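PDB 3A5V: alpha-galactosidase from Umbelopsis vinacea, which catalyses the hydrolysis of terminal alpha-linked galactose from alpha-galactosides, as a tetrameric family 27 glycoside hydrolase. Local coordinates for residues D192-P197 with P381-R386; M249-Y254 with T278-E283; E253-Y258 with D362-K367. All coordinates share one frame; numbering follows the deposited sequence.

Interaction 1 (D192-P197 with P381-R386); sequences DNFNRP and PAHGVR
The imidazole of His383, on which Phe194 stacks, is gripped at both nitrogens, ND1 by Glu253 OE2 and NE2 by Asp332 OD1. These bonds fix its rotation, and two acidic partners probably favour a protonated ring. The Phe194 ring forms an offset stack with it, centroids 4.7 Å apart and planes at 14°. The overlap is partial: Phe194 CD2 lies 3.5 Å from His383 ND1, while His383 CB makes a CH-pi contact over the Phe194 ring, 3.8 Å from the centroid of that ring. Phe194 turns its CG anti to the backbone N (chi1 -175°), which sends the ring out to the histidine. Asn195 ND2 stands 3.7 Å from His383 NE2, its amide steeply inclined to the imidazole. The loop that carries Phe194 is shaped by Asn193 OD1, which accepts from Arg196 N at 3.0 Å, the donor lying above the carbonyl plane, and weakly from Asn195 N. An Asx-shaped loop of the catalytic barrel thus meets, through the Phe194-His383 stack, the type II turn with its G1 bulge at the start of strand 384-390 of the beta sandwich.

Interaction 2 (M249-Y254 with T278-E283); sequences MNQEEY and TNTTKE
Gln251 crosses from the first turn of helix 251-263 to the start of helix 279-285 and meets Thr280 and Glu283. The tight part is at its amide nitrogen, set between a carboxylate oxygen, a backbone carbonyl and a methyl. Gln251 NE2 donates to Glu283 OE1 at 3.1 Å, nearly straight at 168°, and makes a weak bond of 3.3 Å to the backbone O of Thr280. The carboxylate oxygen lies in the amide plane of Gln251, yet the amide meets it from directly above the carboxylate plane, the two groups standing almost perpendicular. Thr280 CG2 packs against the same nitrogen and lies 3.5 Å from Gln251 CG. In the modelled copy Thr280 OG1 sits beside the backbone N (chi1 -46°), which leaves CG2 toward Gln251. The loose side is the outer flank of Thr280 and Glu283, both exposed to solvent. Gln251 and Thr280 are each modelled in two conformers, so the details are those of one modelled copy and are less certain.

Each helix start is also closed by its own cap. Asn250 and Glu253 form a capping box, with Glu253 N to Asn250 OD1 at 2.8 Å and Asn250 N to Glu253 OE1 at 3.0 Å. Thr278 is the N-cap of the other helix, its OG1 accepting from Thr281 N at 3.2 Å. Glu283 also makes a long, weak ion pair with Arg255, and its side chain comes to about 4 Å from a bound polyether, probably a crystallisation additive. A neutral amide donating to a carboxylate away from its plane, beside a weak carbonyl bond and a single methyl, implies a modest link between two helix starts whose shape is set by their caps.

Interaction 3 (E253-Y258 with D362-K367); sequences EYRVHY and DLWKQK
Arg255 and Trp364 mark the nearest backbone approach, their CA atoms 8.8 Å apart, so long side chains must bridge a regular helix and the tight end of a beta hairpin. The hairpin joins strands 358-362 and 367-372; Asp362 and Lys367 exchange backbone bonds, with a G1 bulge at Gln366 and Lys367. Asp362 OD1 holds the turn in an Asx motif by accepting from Lys365 N at 3.1 Å.

From this turn the indole of Trp364 projects to the helix, and Arg255 slides across one of its faces. Arg255 CG sits over the five-membered ring, 3.6 Å from its centroid, a CH-pi contact. A bend at chi3 (-52°) then carries the guanidinium back over the indole, with Arg255 NH1 3.4 Å from Trp364 CD2. The two planes are 71° apart, so the cation-pi contact is made by the guanidinium edge and not by flat stacking. Tyr258 approaches at the indole rim, its CD1 3.7 Å from Trp364 CH2. Trp364 NE1 bonds to Thr259 OG1, which fixes the rotation of the indole, and Glu252 OE1 takes Arg255 NE in a salt bridge. One water accepts from Arg255 NH1 at 2.9 Å and makes a weak bond to Trp364 O. With the indole cut back to an alanine, a gap is likely to open beside Tyr258, Thr259 OG1 to lose its donor, and Arg255 to lose the ring face it lies on, held mainly by Glu252.

Trp364 and Gln366 also line the pocket of a bound polyether. With the arginine's hydrocarbon on the ring, its charge at the pi cloud and its NE on an acid, the chemistry implies an amphipathic seam joining barrel helix and sandwich without a direct hydrogen bond between the two segments.

In the fold
Helix 251-263 is the common element. Interactions 2 and 3 both start from it and share Glu253 and Tyr254, while interaction 1 touches it where Tyr254 OH bonds to Asp192. Interactions 1 and 3 are partly buried and couple the barrel to the C-terminal sandwich; interaction 2 stays within the barrel family region, at the surface. The chemistry follows the place: aromatic packing at the barrel-sandwich junction, in 192-197/381-386 and 253-258/362-367 alike, and polar amide-carboxylate bonding at the exposed helix starts of 249-254/278-283. Glu283 and Trp364 bring interactions 2 and 3 together around one polyether pocket.

Interaction 1 (D192-P197 with P381-R386)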
loop_
_atom_site.group_PDB
_atom_site.type_symbol
_atom_site.label_atom_id
_atom_site.label_comp_id
_atom_site.label_asym_id
_atom_site.label_seq_id
_atom_site.Cartn_x
_atom_site.Cartn_y
_atom_site.Cartn_z
ATOM N N ASP A 192 7.950 -6.556 27.245
ATOM C CA ASP A 192 8.272 -7.721 28.075
ATOM C C ASP A 192 7.088 -8.679 28.096
ATOM O O ASP A 192 6.452 -8.893 29.143
ATOM C CB ASP A 192 8.647 -7.253 29.492
ATOM C CG ASP A 192 9.295 -8.342 30.327
ATOM O OD1 ASP A 192 9.664 -9.411 29.786
ATOM O OD2 ASP A 192 9.424 -8.117 31.547
ATOM N N ASN A 193 6.783 -9.249 26.933
ATOM C CA ASN A 193 5.608 -10.087 26.774
ATOM C C ASN A 193 5.755 -11.051 25.597
ATOM O O ASN A 193 6.144 -10.640 24.491
ATOM C CB ASN A 193 4.375 -9.198 26.583
ATOM C CG ASN A 193 3.078 -9.961 26.750
ATOM O OD1 ASN A 193 2.784 -10.868 25.973
ATOM N ND2 ASN A 193 2.287 -9.589 27.770
ATOM N N PHE A 194 5.430 -12.327 25.812
ATOM C CA PHE A 194 5.757 -13.340 24.790
ATOM C C PHE A 194 4.900 -13.290 23.528
ATOM O O PHE A 194 5.428 -13.436 22.417
ATOM C CB PHE A 194 5.766 -14.776 25.361
ATOM C CG PHE A 194 6.212 -15.824 24.349
ATOM C CD1 PHE A 194 7.564 -15.961 24.017
ATOM C CD2 PHE A 194 5.272 -16.635 23.709
ATOM C CE1 PHE A 194 7.986 -16.909 23.068
ATOM C CE2 PHE A 194 5.668 -17.597 22.769
ATOM C CZ PHE A 194 7.037 -17.739 22.449
ATOM N N ASN A 195 3.582 -13.107 23.672
ATOM C CA ASN A 195 2.711 -13.195 22.497
ATOM C C ASN A 195 1.424 -12.343 22.505
ATOM O O ASN A 195 0.596 -12.451 21.596
ATOM C CB ASN A 195 2.399 -14.670 22.188
ATOM C CG ASN A 195 1.538 -15.321 23.267
ATOM O OD1 ASN A 195 1.020 -14.645 24.166
ATOM N ND2 ASN A 195 1.361 -16.628 23.166
ATOM N N ARG A 196 1.252 -11.485 23.511
ATOM C CA ARG A 196 0.037 -10.661 23.571
ATOM C C ARG A 196 0.021 -9.596 22.456
ATOM O O ARG A 196 0.937 -8.740 22.383
ATOM C CB ARG A 196 -0.112 -10.001 24.949
ATOM C CG ARG A 196 -1.363 -9.109 25.084
ATOM C CD ARG A 196 -1.384 -8.312 26.398
ATOM N NE ARG A 196 -2.336 -7.182 26.287
ATOM C CZ ARG A 196 -2.027 -5.984 25.803
ATOM N NH1 ARG A 196 -0.776 -5.701 25.398
ATOM N NH2 ARG A 196 -2.968 -5.059 25.724
ATOM N N PRO A 197 -1.037 -9.600 21.616
ATOM C CA PRO A 197 -1.126 -8.557 20.595
ATOM C C PRO A 197 -1.505 -7.221 21.250
ATOM O O PRO A 197 -2.083 -7.201 22.344
ATOM C CB PRO A 197 -2.267 -9.042 19.695
ATOM C CG PRO A 197 -3.169 -9.828 20.649
ATOM C CD PRO A 197 -2.212 -10.505 21.600
ATOM N N PRO A 381 9.203 -27.391 25.313
ATOM C CA PRO A 381 8.261 -26.781 26.259
ATOM C C PRO A 381 7.275 -25.821 25.580
ATOM O O PRO A 381 7.538 -25.324 24.473
ATOM C CB PRO A 381 9.182 -25.999 27.210
ATOM C CG PRO A 381 10.513 -26.669 27.088
ATOM C CD PRO A 381 10.605 -27.045 25.635
ATOM N N ALA A 382 6.148 -25.568 26.244
ATOM C CA ALA A 382 5.222 -24.489 25.846
ATOM C C ALA A 382 5.978 -23.161 25.701
ATOM O O ALA A 382 6.810 -22.826 26.563
ATOM C CB ALA A 382 4.125 -24.340 26.901
ATOM N N HIS A 383 5.709 -22.437 24.604
ATOM C CA HIS A 383 6.396 -21.182 24.260
ATOM C C HIS A 383 7.914 -21.358 24.265
ATOM O O HIS A 383 8.654 -20.428 24.618
ATOM C CB HIS A 383 5.999 -20.058 25.236
ATOM C CG HIS A 383 4.525 -19.780 25.276
ATOM N ND1 HIS A 383 3.964 -18.861 26.142
ATOM C CD2 HIS A 383 3.499 -20.285 24.545
ATOM C CE1 HIS A 383 2.657 -18.813 25.943
ATOM N NE2 HIS A 383 2.347 -19.671 24.982
ATOM N N GLY A 384 8.356 -22.555 23.877
ATOM C CA GLY A 384 9.719 -23.014 24.125
ATOM C C GLY A 384 10.487 -23.351 22.867
ATOM O O GLY A 384 9.907 -23.415 21.762
ATOM N N VAL A 385 11.799 -23.531 23.042
ATOM C CA VAL A 385 12.716 -23.929 21.966
ATOM C C VAL A 385 13.596 -25.094 22.390
ATOM O O VAL A 385 13.834 -25.295 23.582
ATOM C CB VAL A 385 13.662 -22.755 21.496
ATOM C CG1 VAL A 385 12.876 -21.689 20.671
ATOM C CG2 VAL A 385 14.439 -22.129 22.699
ATOM N N ARG A 386 14.059 -25.863 21.406
ATOM C CA ARG A 386 15.281 -26.650 21.565
ATOM C C ARG A 386 16.255 -26.121 20.515
ATOM O O ARG A 386 15.893 -25.992 19.341
ATOM C CB ARG A 386 15.045 -28.165 21.391
ATOM C CG ARG A 386 14.111 -28.792 22.456
ATOM C CD ARG A 386 14.715 -28.763 23.876
ATOM N NE ARG A 386 15.883 -29.643 24.015
ATOM C CZ ARG A 386 15.818 -30.962 24.221
ATOM N NH1 ARG A 386 14.635 -31.577 24.312
ATOM N NH2 ARG A 386 16.941 -31.667 24.335
#

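Interaction 2 (M249-Y254 with T278-E283)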
loop_
_atom_site.group_PDB
_atom_site.type_symbol
_atom_site.label_atom_id
_atom_site.label_comp_id
_atom_site.label_asym_id
_atom_site.label_seq_id
_atom_site.Cartn_x
_atom_site.Cartn_y
_atom_site.Cartn_z
ATOM N N MET A 249 7.944 -12.240 31.324
ATOM C CA MET A 249 7.971 -13.553 30.677
ATOM C C MET A 249 8.559 -14.592 31.637
ATOM O O MET A 249 9.289 -14.236 32.555
ATOM C CB MET A 249 8.822 -13.509 29.393
ATOM C CG MET A 249 8.278 -12.587 28.299
ATOM S SD MET A 249 9.236 -12.735 26.765
ATOM C CE MET A 249 9.861 -11.065 26.560
ATOM N N ASN A 250 8.243 -15.868 31.415
ATOM C CA ASN A 250 8.863 -16.968 32.173
ATOM C C ASN A 250 10.210 -17.375 31.550
ATOM O O ASN A 250 10.605 -16.819 30.516
ATOM C CB ASN A 250 7.893 -18.159 32.336
ATOM C CG ASN A 250 7.580 -18.866 31.016
ATOM O OD1 ASN A 250 8.437 -18.993 30.149
ATOM N ND2 ASN A 250 6.346 -19.368 30.887
ATOM N N GLN A 251 10.933 -18.306 32.179
ATOM C CA GLN A 251 12.265 -18.644 31.690
ATOM C C GLN A 251 12.275 -19.257 30.275
ATOM O O GLN A 251 13.147 -18.929 29.470
ATOM C CB GLN A 251 13.098 -19.489 32.672
ATOM C CG GLN A 251 14.612 -19.320 32.412
ATOM C CD GLN A 251 15.469 -20.447 32.979
ATOM O OE1 GLN A 251 15.011 -21.569 33.144
ATOM N NE2 GLN A 251 16.732 -20.146 33.256
ATOM N N GLU A 252 11.330 -20.149 29.986
ATOM C CA GLU A 252 11.282 -20.762 28.649
ATOM C C GLU A 252 10.933 -19.724 27.567
ATOM O O GLU A 252 11.458 -19.776 26.442
ATOM C CB GLU A 252 10.317 -21.962 28.609
ATOM C CG GLU A 252 10.809 -23.197 29.435
ATOM C CD GLU A 252 12.253 -23.616 29.123
ATOM O OE1 GLU A 252 12.640 -23.625 27.941
ATOM O OE2 GLU A 252 13.020 -23.925 30.072
ATOM N N GLU A 253 10.049 -18.788 27.901
ATOM C CA GLU A 253 9.765 -17.665 26.989
ATOM C C GLU A 253 11.009 -16.805 26.715
ATOM O O GLU A 253 11.264 -16.472 25.571
ATOM C CB GLU A 253 8.627 -16.803 27.528
ATOM C CG GLU A 253 7.276 -17.494 27.406
ATOM C CD GLU A 253 6.154 -16.794 28.174
ATOM O OE1 GLU A 253 6.415 -15.988 29.099
ATOM O OE2 GLU A 253 4.995 -17.077 27.838
ATOM N N TYR A 254 11.767 -16.441 27.761
ATOM C CA TYR A 254 13.046 -15.732 27.576
ATOM C C TYR A 254 14.055 -16.556 26.787
ATOM O O TYR A 254 14.832 -16.001 25.990
ATOM C CB TYR A 254 13.683 -15.317 28.912
ATOM C CG TYR A 254 12.990 -14.136 29.560
ATOM C CD1 TYR A 254 12.562 -13.040 28.787
ATOM C CD2 TYR A 254 12.755 -14.115 30.945
ATOM C CE1 TYR A 254 11.907 -11.948 29.381
ATOM C CE2 TYR A 254 12.099 -13.023 31.556
ATOM C CZ TYR A 254 11.682 -11.952 30.767
ATOM O OH TYR A 254 11.026 -10.891 31.370
ATOM N N THR A 278 20.184 -12.399 38.373
ATOM C CA THR A 278 19.824 -13.680 38.998
ATOM C C THR A 278 20.442 -14.851 38.224
ATOM O O THR A 278 20.809 -14.717 37.049
ATOM C CB THR A 278 18.295 -13.924 39.021
ATOM O OG1 THR A 278 17.818 -13.992 37.667
ATOM C CG2 THR A 278 17.556 -12.810 39.788
ATOM N N ASN A 279 20.526 -16.004 38.884
ATOM C CA ASN A 279 20.993 -17.236 38.241
ATOM C C ASN A 279 20.148 -17.595 37.023
ATOM O O ASN A 279 20.676 -18.068 36.015
ATOM C CB ASN A 279 21.007 -18.398 39.244
ATOM C CG ASN A 279 22.168 -18.303 40.225
ATOM O OD1 ASN A 279 23.089 -17.500 40.046
ATOM N ND2 ASN A 279 22.138 -19.136 41.250
ATOM N N THR A 280 18.843 -17.347 37.113
ATOM C CA THR A 280 17.947 -17.616 35.990
ATOM C C THR A 280 18.309 -16.760 34.758
ATOM O O THR A 280 18.290 -17.253 33.622
ATOM C CB THR A 280 16.496 -17.320 36.431
ATOM O OG1 THR A 280 16.275 -17.903 37.725
ATOM C CG2 THR A 280 15.477 -17.880 35.444
ATOM N N THR A 281 18.642 -15.497 34.991
ATOM C CA THR A 281 19.065 -14.611 33.909
ATOM C C THR A 281 20.437 -15.040 33.350
ATOM O O THR A 281 20.631 -15.079 32.128
ATOM C CB THR A 281 19.037 -13.127 34.353
ATOM O OG1 THR A 281 17.658 -12.735 34.541
ATOM C CG2 THR A 281 19.672 -12.222 33.285
ATOM N N LYS A 282 21.369 -15.393 34.238
ATOM C CA LYS A 282 22.721 -15.780 33.790
ATOM C C LYS A 282 22.651 -17.004 32.877
ATOM O O LYS A 282 23.360 -17.086 31.889
ATOM C CB LYS A 282 23.627 -16.098 34.988
ATOM C CG LYS A 282 24.001 -14.907 35.866
ATOM C CD LYS A 282 24.893 -15.364 37.057
ATOM C CE LYS A 282 25.312 -14.163 37.908
ATOM N NZ LYS A 282 26.021 -14.565 39.183
ATOM N N GLU A 283 21.794 -17.962 33.227
ATOM C CA GLU A 283 21.616 -19.176 32.415
ATOM C C GLU A 283 21.275 -18.835 30.959
ATOM O O GLU A 283 21.759 -19.494 30.025
ATOM C CB GLU A 283 20.531 -20.065 33.035
ATOM C CG GLU A 283 20.346 -21.401 32.327
ATOM C CD GLU A 283 19.285 -22.294 32.973
ATOM O OE1 GLU A 283 18.960 -22.100 34.177
ATOM O OE2 GLU A 283 18.772 -23.183 32.255
#

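Interaction 3 (E253-Y258 with D362-K367)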
loop_
_atom_site.group_PDB
_atom_site.type_symbol
_atom_site.label_atom_id
_atom_site.label_comp_id
_atom_site.label_asym_id
_atom_site.label_seq_id
_atom_site.Cartn_x
_atom_site.Cartn_y
_atom_site.Cartn_z
ATOM N N GLU A 253 10.049 -18.788 27.901
ATOM C CA GLU A 253 9.765 -17.665 26.989
ATOM C C GLU A 253 11.009 -16.805 26.715
ATOM O O GLU A 253 11.264 -16.472 25.571
ATOM C CB GLU A 253 8.627 -16.803 27.528
ATOM C CG GLU A 253 7.276 -17.494 27.406
ATOM C CD GLU A 253 6.154 -16.794 28.174
ATOM O OE1 GLU A 253 6.415 -15.988 29.099
ATOM O OE2 GLU A 253 4.995 -17.077 27.838
ATOM N N TYR A 254 11.767 -16.441 27.761
ATOM C CA TYR A 254 13.046 -15.732 27.576
ATOM C C TYR A 254 14.055 -16.556 26.787
ATOM O O TYR A 254 14.832 -16.001 25.990
ATOM C CB TYR A 254 13.683 -15.317 28.912
ATOM C CG TYR A 254 12.990 -14.136 29.560
ATOM C CD1 TYR A 254 12.562 -13.040 28.787
ATOM C CD2 TYR A 254 12.755 -14.115 30.945
ATOM C CE1 TYR A 254 11.907 -11.948 29.381
ATOM C CE2 TYR A 254 12.099 -13.023 31.556
ATOM C CZ TYR A 254 11.682 -11.952 30.767
ATOM O OH TYR A 254 11.026 -10.891 31.370
ATOM N N ARG A 255 14.068 -17.871 27.019
ATOM C CA ARG A 255 14.981 -18.716 26.260
ATOM C C ARG A 255 14.647 -18.656 24.765
ATOM O O ARG A 255 15.541 -18.600 23.916
ATOM C CB ARG A 255 14.957 -20.166 26.771
ATOM C CG ARG A 255 16.068 -21.027 26.156
ATOM C CD ARG A 255 15.837 -22.514 26.429
ATOM N NE ARG A 255 15.620 -22.806 27.849
ATOM C CZ ARG A 255 16.574 -22.828 28.778
ATOM N NH1 ARG A 255 17.843 -22.539 28.464
ATOM N NH2 ARG A 255 16.254 -23.133 30.037
ATOM N N VAL A 256 13.352 -18.663 24.445
ATOM C CA VAL A 256 12.921 -18.569 23.053
ATOM C C VAL A 256 13.351 -17.248 22.425
ATOM O O VAL A 256 13.933 -17.208 21.343
ATOM C CB VAL A 256 11.378 -18.759 22.933
ATOM C CG1 VAL A 256 10.898 -18.568 21.452
ATOM C CG2 VAL A 256 11.033 -20.106 23.401
ATOM N N HIS A 257 13.046 -16.175 23.135
ATOM C CA HIS A 257 13.379 -14.806 22.770
ATOM C C HIS A 257 14.885 -14.692 22.486
ATOM O O HIS A 257 15.285 -14.321 21.375
ATOM C CB HIS A 257 12.873 -13.929 23.936
ATOM C CG HIS A 257 13.317 -12.494 23.926
ATOM N ND1 HIS A 257 13.332 -11.707 22.796
ATOM C CD2 HIS A 257 13.667 -11.682 24.957
ATOM C CE1 HIS A 257 13.710 -10.482 23.123
ATOM N NE2 HIS A 257 13.910 -10.439 24.431
ATOM N N TYR A 258 15.712 -15.102 23.447
ATOM C CA TYR A 258 17.167 -15.014 23.271
ATOM C C TYR A 258 17.666 -15.883 22.099
ATOM O O TYR A 258 18.500 -15.451 21.296
ATOM C CB TYR A 258 17.878 -15.402 24.582
ATOM C CG TYR A 258 19.353 -15.067 24.592
ATOM C CD1 TYR A 258 20.282 -15.945 24.027
ATOM C CD2 TYR A 258 19.815 -13.870 25.142
ATOM C CE1 TYR A 258 21.637 -15.653 23.997
ATOM C CE2 TYR A 258 21.194 -13.562 25.135
ATOM C CZ TYR A 258 22.092 -14.469 24.553
ATOM O OH TYR A 258 23.453 -14.212 24.537
ATOM N N ASP A 362 22.949 -30.296 22.142
ATOM C CA ASP A 362 21.973 -29.358 22.688
ATOM C C ASP A 362 22.776 -28.216 23.299
ATOM O O ASP A 362 23.506 -28.421 24.284
ATOM C CB ASP A 362 21.083 -30.048 23.729
ATOM C CG ASP A 362 19.959 -29.150 24.254
ATOM O OD1 ASP A 362 20.193 -27.936 24.506
ATOM O OD2 ASP A 362 18.832 -29.669 24.431
ATOM N N LEU A 363 22.645 -27.023 22.710
ATOM C CA LEU A 363 23.484 -25.875 23.083
ATOM C C LEU A 363 23.123 -25.219 24.414
ATOM O O LEU A 363 23.997 -24.655 25.097
ATOM C CB LEU A 363 23.505 -24.828 21.960
ATOM C CG LEU A 363 24.072 -25.303 20.615
ATOM C CD1 LEU A 363 24.290 -24.090 19.730
ATOM C CD2 LEU A 363 25.399 -26.106 20.775
ATOM N N TRP A 364 21.846 -25.278 24.782
ATOM C CA TRP A 364 21.411 -24.784 26.099
ATOM C C TRP A 364 21.890 -25.690 27.224
ATOM O O TRP A 364 22.400 -25.206 28.240
ATOM C CB TRP A 364 19.884 -24.620 26.165
ATOM C CG TRP A 364 19.438 -23.370 25.428
ATOM C CD1 TRP A 364 18.643 -23.309 24.311
ATOM C CD2 TRP A 364 19.803 -22.015 25.738
ATOM N NE1 TRP A 364 18.479 -22.005 23.916
ATOM C CE2 TRP A 364 19.173 -21.184 24.773
ATOM C CE3 TRP A 364 20.577 -21.419 26.754
ATOM C CZ2 TRP A 364 19.305 -19.785 24.775
ATOM C CZ3 TRP A 364 20.716 -20.014 26.756
ATOM C CH2 TRP A 364 20.079 -19.215 25.770
ATOM N N LYS A 365 21.712 -26.996 27.033
ATOM C CA LYS A 365 22.134 -28.004 28.018
ATOM C C LYS A 365 23.643 -28.195 27.984
ATOM O O LYS A 365 24.244 -28.666 28.969
ATOM C CB LYS A 365 21.382 -29.326 27.791
ATOM C CG LYS A 365 19.890 -29.208 28.099
ATOM C CD LYS A 365 19.028 -30.408 27.641
ATOM C CE LYS A 365 17.615 -29.930 27.215
ATOM N NZ LYS A 365 16.775 -29.418 28.336
ATOM N N GLN A 366 24.250 -27.780 26.870
ATOM C CA GLN A 366 25.681 -27.966 26.603
ATOM C C GLN A 366 26.072 -29.449 26.746
ATOM O O GLN A 366 26.980 -29.817 27.507
ATOM C CB GLN A 366 26.536 -27.052 27.487
ATOM C CG GLN A 366 26.243 -25.551 27.308
ATOM C CD GLN A 366 27.221 -24.673 28.066
ATOM O OE1 GLN A 366 27.754 -25.074 29.101
ATOM N NE2 GLN A 366 27.473 -23.476 27.549
ATOM N N LYS A 367 25.356 -30.298 26.014
ATOM C CA LYS A 367 25.660 -31.722 26.003
ATOM C C LYS A 367 25.345 -32.334 24.648
ATOM O O LYS A 367 24.423 -31.892 23.945
ATOM C CB LYS A 367 24.903 -32.460 27.108
ATOM C CG LYS A 367 23.413 -32.505 26.910
ATOM C CD LYS A 367 22.739 -33.453 27.890
ATOM C CE LYS A 367 21.224 -33.417 27.697
ATOM N NZ LYS A 367 20.529 -34.088 28.831
HETATM O O HOH W 1 20.081 -23.464 30.065
#